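Cysteine desulfurase (Fervidobacterium islandicum, PDB 6A6E) catalyses the pyridoxal-5'-phosphate-dependent removal of sulfur from cysteine, probably supplying the sulfur for iron-sulfur cluster assembly as other SufS enzymes do. Local coordinates at residues L34-N39 against Y402-K407; L225-L230 against V245-K250; K343-F348 against T396-V401. All blocks are in the same frame, centred on the assembly; numbering follows the deposited sequence.

Interaction 1: residues L34-N39 against Y402-K407; sequences LVYLDN and YLYNTK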
loop_
_atom_site.group_PDB
_atom_site.type_symbol
_atom_site.label_atom_id
_atom_site.label_comp_id
_atom_site.label_asym_id
_atom_site.label_seq_id
_atom_site.Cartn_x
_atom_site.Cartn_y
_atom_site.Cartn_z
ATOM N N LEU A 34 -10.924 4.656 27.940
ATOM C CA LEU A 34 -10.681 3.636 26.925
ATOM C C LEU A 34 -9.709 2.642 27.474
ATOM O O LEU A 34 -8.609 2.970 27.893
ATOM C CB LEU A 34 -10.150 4.272 25.612
ATOM C CG LEU A 34 -9.613 3.237 24.593
ATOM C CD1 LEU A 34 -10.760 2.325 24.106
ATOM C CD2 LEU A 34 -8.920 3.942 23.438
ATOM N N VAL A 35 -10.124 1.395 27.495
ATOM C CA VAL A 35 -9.248 0.307 27.820
ATOM C C VAL A 35 -9.045 -0.510 26.512
ATOM O O VAL A 35 -9.852 -1.376 26.179
ATOM C CB VAL A 35 -9.823 -0.559 28.970
ATOM C CG1 VAL A 35 -8.977 -1.794 29.154
ATOM C CG2 VAL A 35 -9.806 0.249 30.283
ATOM N N TYR A 36 -7.928 -0.287 25.824
ATOM C CA TYR A 36 -7.761 -0.819 24.443
ATOM C C TYR A 36 -7.082 -2.158 24.473
ATOM O O TYR A 36 -5.871 -2.245 24.699
ATOM C CB TYR A 36 -7.009 0.160 23.545
ATOM C CG TYR A 36 -6.986 -0.261 22.094
ATOM C CD1 TYR A 36 -8.051 -0.001 21.260
ATOM C CD2 TYR A 36 -5.935 -0.982 21.577
ATOM C CE1 TYR A 36 -8.070 -0.434 19.941
ATOM C CE2 TYR A 36 -5.901 -1.341 20.219
ATOM C CZ TYR A 36 -6.971 -1.092 19.424
ATOM O OH TYR A 36 -6.965 -1.452 18.102
ATOM N N LEU A 37 -7.886 -3.201 24.279
ATOM C CA LEU A 37 -7.399 -4.589 24.267
ATOM C C LEU A 37 -7.676 -5.324 22.926
ATOM O O LEU A 37 -7.916 -6.569 22.912
ATOM C CB LEU A 37 -7.968 -5.398 25.450
ATOM C CG LEU A 37 -7.625 -4.846 26.850
ATOM C CD1 LEU A 37 -8.360 -5.640 27.893
ATOM C CD2 LEU A 37 -6.138 -4.928 27.143
ATOM N N ASP A 38 -7.588 -4.577 21.816
ATOM C CA ASP A 38 -7.732 -5.162 20.463
ATOM C C ASP A 38 -6.441 -4.941 19.650
ATOM O O ASP A 38 -6.455 -4.741 18.434
ATOM C CB ASP A 38 -8.884 -4.511 19.748
ATOM C CG ASP A 38 -9.340 -5.315 18.526
ATOM O OD1 ASP A 38 -9.064 -6.559 18.489
ATOM O OD2 ASP A 38 -10.006 -4.681 17.668
ATOM N N ASN A 39 -5.329 -5.047 20.354
ATOM C CA ASN A 39 -3.981 -4.808 19.803
ATOM C C ASN A 39 -3.561 -5.779 18.707
ATOM O O ASN A 39 -2.754 -5.424 17.858
ATOM C CB ASN A 39 -2.957 -4.814 20.944
ATOM C CG ASN A 39 -3.169 -3.640 21.841
ATOM O OD1 ASN A 39 -2.949 -2.516 21.392
ATOM N ND2 ASN A 39 -3.706 -3.861 23.060
ATOM N N TYR A 402 -0.578 -4.805 24.634
ATOM C CA TYR A 402 0.622 -4.245 24.033
ATOM C C TYR A 402 1.190 -3.146 24.949
ATOM O O TYR A 402 0.804 -3.029 26.126
ATOM C CB TYR A 402 0.308 -3.715 22.599
ATOM C CG TYR A 402 1.553 -3.537 21.709
ATOM C CD1 TYR A 402 2.461 -4.561 21.544
ATOM C CD2 TYR A 402 1.782 -2.379 21.012
ATOM C CE1 TYR A 402 3.571 -4.444 20.740
ATOM C CE2 TYR A 402 2.904 -2.245 20.192
ATOM C CZ TYR A 402 3.802 -3.279 20.071
ATOM O OH TYR A 402 4.905 -3.144 19.264
ATOM N N LEU A 403 2.106 -2.344 24.411
ATOM C CA LEU A 403 3.010 -1.508 25.166
ATOM C C LEU A 403 2.365 -0.628 26.231
ATOM O O LEU A 403 2.839 -0.585 27.388
ATOM C CB LEU A 403 3.760 -0.578 24.186
ATOM C CG LEU A 403 4.693 0.447 24.802
ATOM C CD1 LEU A 403 5.737 -0.309 25.598
ATOM C CD2 LEU A 403 5.370 1.319 23.779
ATOM N N TYR A 404 1.325 0.100 25.815
ATOM C CA TYR A 404 0.649 1.108 26.576
ATOM C C TYR A 404 -0.484 0.475 27.470
ATOM O O TYR A 404 -1.298 1.199 28.039
ATOM C CB TYR A 404 0.055 2.210 25.627
ATOM C CG TYR A 404 -0.542 1.601 24.341
ATOM C CD1 TYR A 404 -1.661 0.742 24.391
ATOM C CD2 TYR A 404 0.079 1.795 23.109
ATOM C CE1 TYR A 404 -2.163 0.122 23.250
ATOM C CE2 TYR A 404 -0.386 1.157 21.935
ATOM C CZ TYR A 404 -1.502 0.332 22.009
ATOM O OH TYR A 404 -1.934 -0.298 20.904
ATOM N N ASN A 405 -0.577 -0.830 27.552
ATOM C CA ASN A 405 -1.544 -1.445 28.468
ATOM C C ASN A 405 -0.951 -1.618 29.889
ATOM O O ASN A 405 0.261 -1.606 30.081
ATOM C CB ASN A 405 -2.063 -2.798 27.959
ATOM C CG ASN A 405 -3.004 -2.664 26.771
ATOM O OD1 ASN A 405 -2.756 -3.294 25.721
ATOM N ND2 ASN A 405 -4.079 -1.842 26.903
ATOM N N THR A 406 -1.835 -1.749 30.869
ATOM C CA THR A 406 -1.468 -1.875 32.293
ATOM C C THR A 406 -2.168 -3.052 32.939
ATOM O O THR A 406 -3.098 -3.653 32.374
ATOM C CB THR A 406 -1.861 -0.611 33.094
ATOM O OG1 THR A 406 -3.290 -0.510 33.164
ATOM C CG2 THR A 406 -1.243 0.646 32.468
ATOM N N LYS A 407 -1.718 -3.413 34.126
ATOM C CA LYS A 407 -2.434 -4.418 34.879
ATOM C C LYS A 407 -3.784 -3.940 35.280
ATOM O O LYS A 407 -4.724 -4.709 35.304
ATOM C CB LYS A 407 -1.646 -4.828 36.100
ATOM C CG LYS A 407 -0.540 -5.774 35.707
ATOM C CD LYS A 407 0.319 -6.105 36.906
ATOM C CE LYS A 407 1.198 -7.304 36.628
ATOM N NZ LYS A 407 2.519 -6.992 37.212
#
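Asn405 sends its amide ND2 to the carbonyl of Tyr36, with ND2 to Tyr36 O at 2.9 Å and an N-H...O angle of 157°. The acceptor lies close to the amide plane of Asn405, but the donor stands above the plane of the carbonyl. From the opposite face of that carbonyl comes a longer, more bent bond, Asn39 ND2 to Tyr36 O at 3.2 Å, so one backbone oxygen accepts from two amides. The hydroxyl of Tyr404 donates to the other end of the Asn39 amide: its OH stands 2.5 Å from Asn39 OD1, a very short separation whose exact length is doubtful. That OD1 lies at the edge of the Tyr404 ring, and the hydroxyl is also hydrogen-bonded to Leu44 N.

Tyr402 to Asn405 form a type I turn, which leads from strand 396-400 to helix 407-423; Thr406 caps the start of that helix. Within the turn, Tyr402 N reaches Asn405 OD1 at 2.9 Å in the carbonyl plane, on a lone pair, which fixes the rotation of the Asn405 amide. In this class-V aminotransferase chain the amide bonds thus join the end of strand 32-36, part of the smaller mixed sheet, to the turn that precedes helix 407-423.

Carbon atoms also meet the amides. Asn39 CG meets Tyr402 CB at 3.6 Å, while Leu37 CD2 comes to 3.7 Å from Asn405 ND2. The Tyr36 ring, with CG anti to the backbone N (chi1 -172°), brings CD2 to 4.3 Å from Tyr404 CE1. Leu71 of the second subunit packs on Tyr36.

Interaction 2: residues L225-L230 against V245-K250; sequences LDVDFL and VLYGKK. With GOL (glycerol), chain K.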
loop_
_atom_site.group_PDB
_atom_site.type_symbol
_atom_site.label_atom_id
_atom_site.label_comp_id
_atom_site.label_asym_id
_atom_site.label_seq_id
_atom_site.Cartn_x
_atom_site.Cartn_y
_atom_site.Cartn_z
ATOM N N LEU A 225 17.381 -17.245 13.352
ATOM C CA LEU A 225 16.240 -18.125 13.024
ATOM C C LEU A 225 16.538 -18.897 11.741
ATOM O O LEU A 225 16.023 -20.014 11.563
ATOM C CB LEU A 225 14.927 -17.342 12.868
ATOM C CG LEU A 225 14.469 -16.576 14.077
ATOM C CD1 LEU A 225 13.240 -15.750 13.711
ATOM C CD2 LEU A 225 14.196 -17.551 15.214
ATOM N N ASP A 226 17.356 -18.301 10.860
ATOM C CA ASP A 226 17.692 -18.891 9.551
ATOM C C ASP A 226 16.489 -19.125 8.606
ATOM O O ASP A 226 16.494 -20.007 7.714
ATOM C CB ASP A 226 18.470 -20.197 9.734
ATOM C CG ASP A 226 19.212 -20.606 8.443
ATOM O OD1 ASP A 226 19.651 -19.713 7.682
ATOM O OD2 ASP A 226 19.336 -21.805 8.150
ATOM N N VAL A 227 15.449 -18.321 8.805
ATOM C CA VAL A 227 14.329 -18.318 7.894
ATOM C C VAL A 227 14.755 -17.836 6.536
ATOM O O VAL A 227 15.663 -17.033 6.395
ATOM C CB VAL A 227 13.151 -17.414 8.385
ATOM C CG1 VAL A 227 12.572 -17.910 9.684
ATOM C CG2 VAL A 227 13.538 -15.970 8.546
ATOM N N ASP A 228 14.074 -18.315 5.506
ATOM C CA ASP A 228 14.268 -17.809 4.158
ATOM C C ASP A 228 13.541 -16.496 3.866
ATOM O O ASP A 228 14.080 -15.647 3.161
ATOM C CB ASP A 228 13.860 -18.901 3.218
ATOM C CG ASP A 228 14.783 -20.195 3.418
ATOM O OD1 ASP A 228 16.000 -20.026 3.535
ATOM O OD2 ASP A 228 14.265 -21.301 3.563
ATOM N N PHE A 229 12.327 -16.375 4.359
ATOM C CA PHE A 229 11.523 -15.193 4.196
ATOM C C PHE A 229 10.781 -14.966 5.493
ATOM O O PHE A 229 10.393 -15.942 6.169
ATOM C CB PHE A 229 10.498 -15.331 3.046
ATOM C CG PHE A 229 11.109 -15.553 1.708
ATOM C CD1 PHE A 229 11.622 -14.501 0.989
ATOM C CD2 PHE A 229 11.271 -16.844 1.232
ATOM C CE1 PHE A 229 12.248 -14.701 -0.197
ATOM C CE2 PHE A 229 11.873 -17.049 0.008
ATOM C CZ PHE A 229 12.372 -15.982 -0.708
ATOM N N LEU A 230 10.592 -13.676 5.824
ATOM C CA LEU A 230 9.708 -13.240 6.902
ATOM C C LEU A 230 8.873 -12.002 6.446
ATOM O O LEU A 230 9.402 -11.093 5.811
ATOM C CB LEU A 230 10.519 -12.861 8.132
ATOM C CG LEU A 230 9.737 -12.523 9.409
ATOM C CD1 LEU A 230 10.140 -13.400 10.562
ATOM C CD2 LEU A 230 9.976 -11.083 9.816
ATOM N N VAL A 245 6.618 -5.116 5.391
ATOM C CA VAL A 245 7.974 -5.527 5.145
ATOM C C VAL A 245 8.032 -6.942 4.707
ATOM O O VAL A 245 7.338 -7.841 5.254
ATOM C CB VAL A 245 8.850 -5.383 6.423
ATOM C CG1 VAL A 245 10.247 -5.979 6.199
ATOM C CG2 VAL A 245 8.960 -3.927 6.755
ATOM N N LEU A 246 8.876 -7.173 3.714
ATOM C CA LEU A 246 9.250 -8.558 3.338
ATOM C C LEU A 246 10.742 -8.638 3.410
ATOM O O LEU A 246 11.462 -7.854 2.726
ATOM C CB LEU A 246 8.786 -8.914 1.946
ATOM C CG LEU A 246 9.383 -10.162 1.265
ATOM C CD1 LEU A 246 8.779 -11.353 1.868
ATOM C CD2 LEU A 246 8.924 -10.171 -0.167
ATOM N N TYR A 247 11.204 -9.596 4.202
ATOM C CA TYR A 247 12.627 -9.919 4.328
ATOM C C TYR A 247 12.839 -11.152 3.538
ATOM O O TYR A 247 12.035 -12.043 3.632
ATOM C CB TYR A 247 13.092 -10.227 5.776
ATOM C CG TYR A 247 14.403 -11.048 5.845
ATOM C CD1 TYR A 247 15.673 -10.472 5.607
ATOM C CD2 TYR A 247 14.363 -12.415 6.058
ATOM C CE1 TYR A 247 16.814 -11.262 5.616
ATOM C CE2 TYR A 247 15.515 -13.210 6.089
ATOM C CZ TYR A 247 16.728 -12.606 5.880
ATOM O OH TYR A 247 17.823 -13.406 5.907
ATOM N N GLY A 248 13.905 -11.223 2.754
ATOM C CA GLY A 248 14.356 -12.491 2.220
ATOM C C GLY A 248 15.864 -12.577 2.129
ATOM O O GLY A 248 16.552 -11.555 1.871
ATOM N N LYS A 249 16.381 -13.802 2.282
ATOM C CA LYS A 249 17.795 -14.087 2.002
ATOM C C LYS A 249 18.215 -13.596 0.664
ATOM O O LYS A 249 17.584 -13.912 -0.331
ATOM C CB LYS A 249 18.082 -15.596 2.056
ATOM C CG LYS A 249 18.027 -16.140 3.456
ATOM C CD LYS A 249 18.600 -17.559 3.527
ATOM C CE LYS A 249 18.642 -18.008 4.982
ATOM N NZ LYS A 249 18.583 -19.479 5.024
ATOM N N LYS A 250 19.283 -12.813 0.642
ATOM C CA LYS A 250 19.780 -12.202 -0.596
ATOM C C LYS A 250 19.933 -13.220 -1.720
ATOM O O LYS A 250 19.471 -13.029 -2.857
ATOM C CB LYS A 250 21.110 -11.576 -0.276
ATOM C CG LYS A 250 21.799 -10.951 -1.457
ATOM C CD LYS A 250 23.047 -10.237 -1.007
ATOM C CE LYS A 250 23.760 -9.621 -2.203
ATOM N NZ LYS A 250 24.808 -10.558 -2.670
HETATM C C1 GOL K . 17.571 -23.052 3.201
HETATM O O1 GOL K . 17.992 -21.684 3.204
HETATM C C2 GOL K . 16.987 -23.537 1.868
HETATM O O2 GOL K . 16.341 -24.790 2.098
HETATM C C3 GOL K . 15.946 -22.589 1.282
HETATM O O3 GOL K . 15.990 -22.521 -0.152
HETATM O O HOH W 1 17.632 -15.696 7.285
#
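The Tyr247 ring presents its edge to Val227: the carbonyl O of Val227 lies in the ring plane, 3.8 Å from Tyr247 CE2. On one face, offset toward the rim, sits the backbone N of Lys249. A water accepts from Tyr247 OH and donates to Val227 O, closing a second path between the same two residues. The Phe229 ring has Tyr247 O near its plane at the edge, and its CD1 comes to 3.6 Å from Gly248 CA, where the absence of a side chain makes room for the ring.

Lys249 extends fully beyond CG and carries NZ to two carboxylates, 2.9 Å from Asp226 OD1 and 3.0 Å from Asp228 OD1. It meets the first from above the carboxylate plane (50° out) and the second nearly along the C-O axis. Arg199 pairs with the other oxygen of Asp228, and O1 of a glycerol, probably from the crystallisation liquor, bridges Asp228 OD1 and Lys249 NZ.

Leu230 and Tyr247 form an antiparallel hydrogen-bonded pair, with Tyr247 N to Leu230 O at 2.8 Å and 177°; Phe229 and Gly248 form a non-hydrogen-bonded pair. This is a beta hairpin in the large seven-stranded sheet of a fold-type I PLP enzyme, and the loop between strands 229-233 and 244-248 carries the cofactor-pocket residues His235 and Lys236.

Interaction 3: residues K343-F348 against T396-V401; sequences KSLVSF and TVRASV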
loop_
_atom_site.group_PDB
_atom_site.type_symbol
_atom_site.label_atom_id
_atom_site.label_comp_id
_atom_site.label_asym_id
_atom_site.label_seq_id
_atom_site.Cartn_x
_atom_site.Cartn_y
_atom_site.Cartn_z
ATOM N N LYS A 343 1.564 -15.939 24.504
ATOM C CA LYS A 343 1.833 -14.521 24.748
ATOM C C LYS A 343 0.846 -13.637 24.051
ATOM O O LYS A 343 0.147 -14.100 23.203
ATOM C CB LYS A 343 3.248 -14.184 24.234
ATOM C CG LYS A 343 4.366 -14.900 25.018
ATOM C CD LYS A 343 4.736 -14.054 26.218
ATOM C CE LYS A 343 5.702 -14.693 27.227
ATOM N NZ LYS A 343 5.315 -16.037 27.742
ATOM N N SER A 344 0.754 -12.380 24.489
ATOM C CA SER A 344 0.097 -11.254 23.781
ATOM C C SER A 344 -1.402 -11.208 23.924
ATOM O O SER A 344 -1.970 -10.106 23.978
ATOM C CB SER A 344 0.302 -11.290 22.249
ATOM O OG SER A 344 1.595 -11.045 21.973
ATOM N N LEU A 345 -2.042 -12.370 23.870
ATOM C CA LEU A 345 -3.484 -12.428 23.738
ATOM C C LEU A 345 -4.112 -13.713 24.254
ATOM O O LEU A 345 -3.479 -14.767 24.254
ATOM C CB LEU A 345 -3.838 -12.278 22.246
ATOM C CG LEU A 345 -3.304 -13.362 21.290
ATOM C CD1 LEU A 345 -4.296 -14.490 21.156
ATOM C CD2 LEU A 345 -2.898 -12.819 19.896
ATOM N N VAL A 346 -5.399 -13.593 24.612
ATOM C CA VAL A 346 -6.198 -14.675 25.110
ATOM C C VAL A 346 -7.514 -14.699 24.397
ATOM O O VAL A 346 -8.265 -13.741 24.457
ATOM C CB VAL A 346 -6.442 -14.492 26.635
ATOM C CG1 VAL A 346 -7.314 -15.632 27.225
ATOM C CG2 VAL A 346 -5.107 -14.533 27.298
ATOM N N SER A 347 -7.770 -15.793 23.706
ATOM C CA SER A 347 -9.039 -16.033 23.077
ATOM C C SER A 347 -9.836 -16.927 24.040
ATOM O O SER A 347 -9.263 -17.882 24.615
ATOM C CB SER A 347 -8.864 -16.719 21.722
ATOM O OG SER A 347 -8.289 -15.751 20.777
ATOM N N PHE A 348 -11.129 -16.644 24.166
ATOM C CA PHE A 348 -11.985 -17.252 25.236
ATOM C C PHE A 348 -13.474 -17.068 24.905
ATOM O O PHE A 348 -13.815 -16.304 24.008
ATOM C CB PHE A 348 -11.699 -16.629 26.646
ATOM C CG PHE A 348 -12.119 -15.173 26.772
ATOM C CD1 PHE A 348 -11.281 -14.180 26.334
ATOM C CD2 PHE A 348 -13.358 -14.809 27.266
ATOM C CE1 PHE A 348 -11.660 -12.849 26.423
ATOM C CE2 PHE A 348 -13.765 -13.497 27.332
ATOM C CZ PHE A 348 -12.896 -12.492 26.917
ATOM N N THR A 396 -14.967 -16.764 18.991
ATOM C CA THR A 396 -14.479 -16.474 20.342
ATOM C C THR A 396 -14.380 -14.995 20.554
ATOM O O THR A 396 -14.491 -14.224 19.618
ATOM C CB THR A 396 -13.065 -17.085 20.662
ATOM O OG1 THR A 396 -12.049 -16.183 20.219
ATOM C CG2 THR A 396 -12.871 -18.465 20.024
ATOM N N VAL A 397 -14.146 -14.631 21.801
ATOM C CA VAL A 397 -13.837 -13.307 22.190
ATOM C C VAL A 397 -12.291 -13.301 22.292
ATOM O O VAL A 397 -11.679 -14.325 22.634
ATOM C CB VAL A 397 -14.458 -12.957 23.565
ATOM C CG1 VAL A 397 -14.138 -11.535 23.974
ATOM C CG2 VAL A 397 -15.974 -13.118 23.544
ATOM N N ARG A 398 -11.687 -12.144 22.070
ATOM C CA ARG A 398 -10.212 -12.023 22.165
ATOM C C ARG A 398 -9.800 -10.679 22.744
ATOM O O ARG A 398 -10.271 -9.628 22.329
ATOM C CB ARG A 398 -9.539 -12.327 20.831
ATOM C CG ARG A 398 -8.004 -12.388 20.944
ATOM C CD ARG A 398 -7.314 -12.272 19.566
ATOM N NE ARG A 398 -7.629 -10.995 18.933
ATOM C CZ ARG A 398 -7.445 -10.729 17.655
ATOM N NH1 ARG A 398 -6.930 -11.663 16.877
ATOM N NH2 ARG A 398 -7.760 -9.515 17.166
ATOM N N ALA A 399 -8.985 -10.776 23.806
ATOM C CA ALA A 399 -8.326 -9.656 24.452
ATOM C C ALA A 399 -6.806 -9.776 24.218
ATOM O O ALA A 399 -6.213 -10.810 24.441
ATOM C CB ALA A 399 -8.634 -9.581 25.943
ATOM N N SER A 400 -6.211 -8.680 23.773
ATOM C CA SER A 400 -4.804 -8.669 23.389
ATOM C C SER A 400 -4.117 -7.427 23.945
ATOM O O SER A 400 -4.690 -6.325 23.899
ATOM C CB SER A 400 -4.722 -8.782 21.863
ATOM O OG SER A 400 -5.463 -7.749 21.196
ATOM N N VAL A 401 -2.889 -7.600 24.459
ATOM C CA VAL A 401 -2.173 -6.547 25.161
ATOM C C VAL A 401 -0.966 -6.058 24.358
ATOM O O VAL A 401 -0.403 -6.803 23.544
ATOM C CB VAL A 401 -1.672 -6.985 26.575
ATOM C CG1 VAL A 401 -2.830 -7.225 27.496
ATOM C CG2 VAL A 401 -0.861 -8.287 26.526
HETATM O O HOH W 2 1.866 -8.183 21.896
#
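Phe348 lays one face of its ring over Val397, whose CB stands 3.9 Å from the ring centroid and 18° off the normal, a CH-pi contact. The two residues are a hydrogen-bonded pair of the antiparallel strands 345-350 and 396-400, neighbours in the smaller mixed sheet of this class-V aminotransferase fold. The ring folds back over the partner strand because CG sits between the backbone N and the carbonyl carbon (chi1 67°). That placement also brings CZ to 3.3 Å from Val397 CG1, a tight approach. Helix 355-366 packs on Val397, and Met326 and Leu417 meet Phe348.

Five backbone bonds, most of them close to straight, support this pairing. Val346 N to Ala399 O measures 2.9 Å, and Val397 N to Phe348 O 2.8 Å. Beyond the last bridge, Val401 N donates to Ser344 O at 2.7 Å, carrying the pairing past the end of strand 396-400. A water hydrogen-bonded to Ser344 OG donates to Val401 O.

On the sheet face that bears Leu345, Ser347, Arg398 and Ser400, the aliphatic part of Arg398 runs across Ser347 and Leu345: CG meets Ser347 OG at 3.4 Å, and CD approaches Leu345 CD1. Ser347 OG has its hydrogen-bond partner in Val188 O.

Arg398 then bends at its third torsion (chi3 61°), and the side chain comes within about 6 Å of the PLP. The backbone O of Asn187, a residue of the cofactor pocket, accepts from NH1, while NH2 binds a citrate, probably from the crystallisation liquor, and makes a weak, long ion pair with Asp38. Beside Arg398 on that face, the CB atoms of Leu345 and Ser400 meet at 3.6 Å.

In the fold
Interactions 1 and 3 reach the same sheet and touch, their centres about 11 Å apart: Leu37 O lies 2.8 Å from Ser400 N and Asn39 ND2 2.8 Å from Ser400 O, both probable hydrogen bonds. Interaction 2 belongs to the other, seven-stranded sheet, on the opposite side of the chain's centre, with its centre about 30 Å from that of interaction 1 and 28 Å from that of interaction 3. Arg398 of interaction 3 comes closer to a bound PLP, at about 6 Å, than the side chains of Asn39 and Val245, which stand about 10 and 11 Å away. Along the chain, both 225-230/245-250 and 343-348/396-401 are nested within the loop that interaction 1 closes.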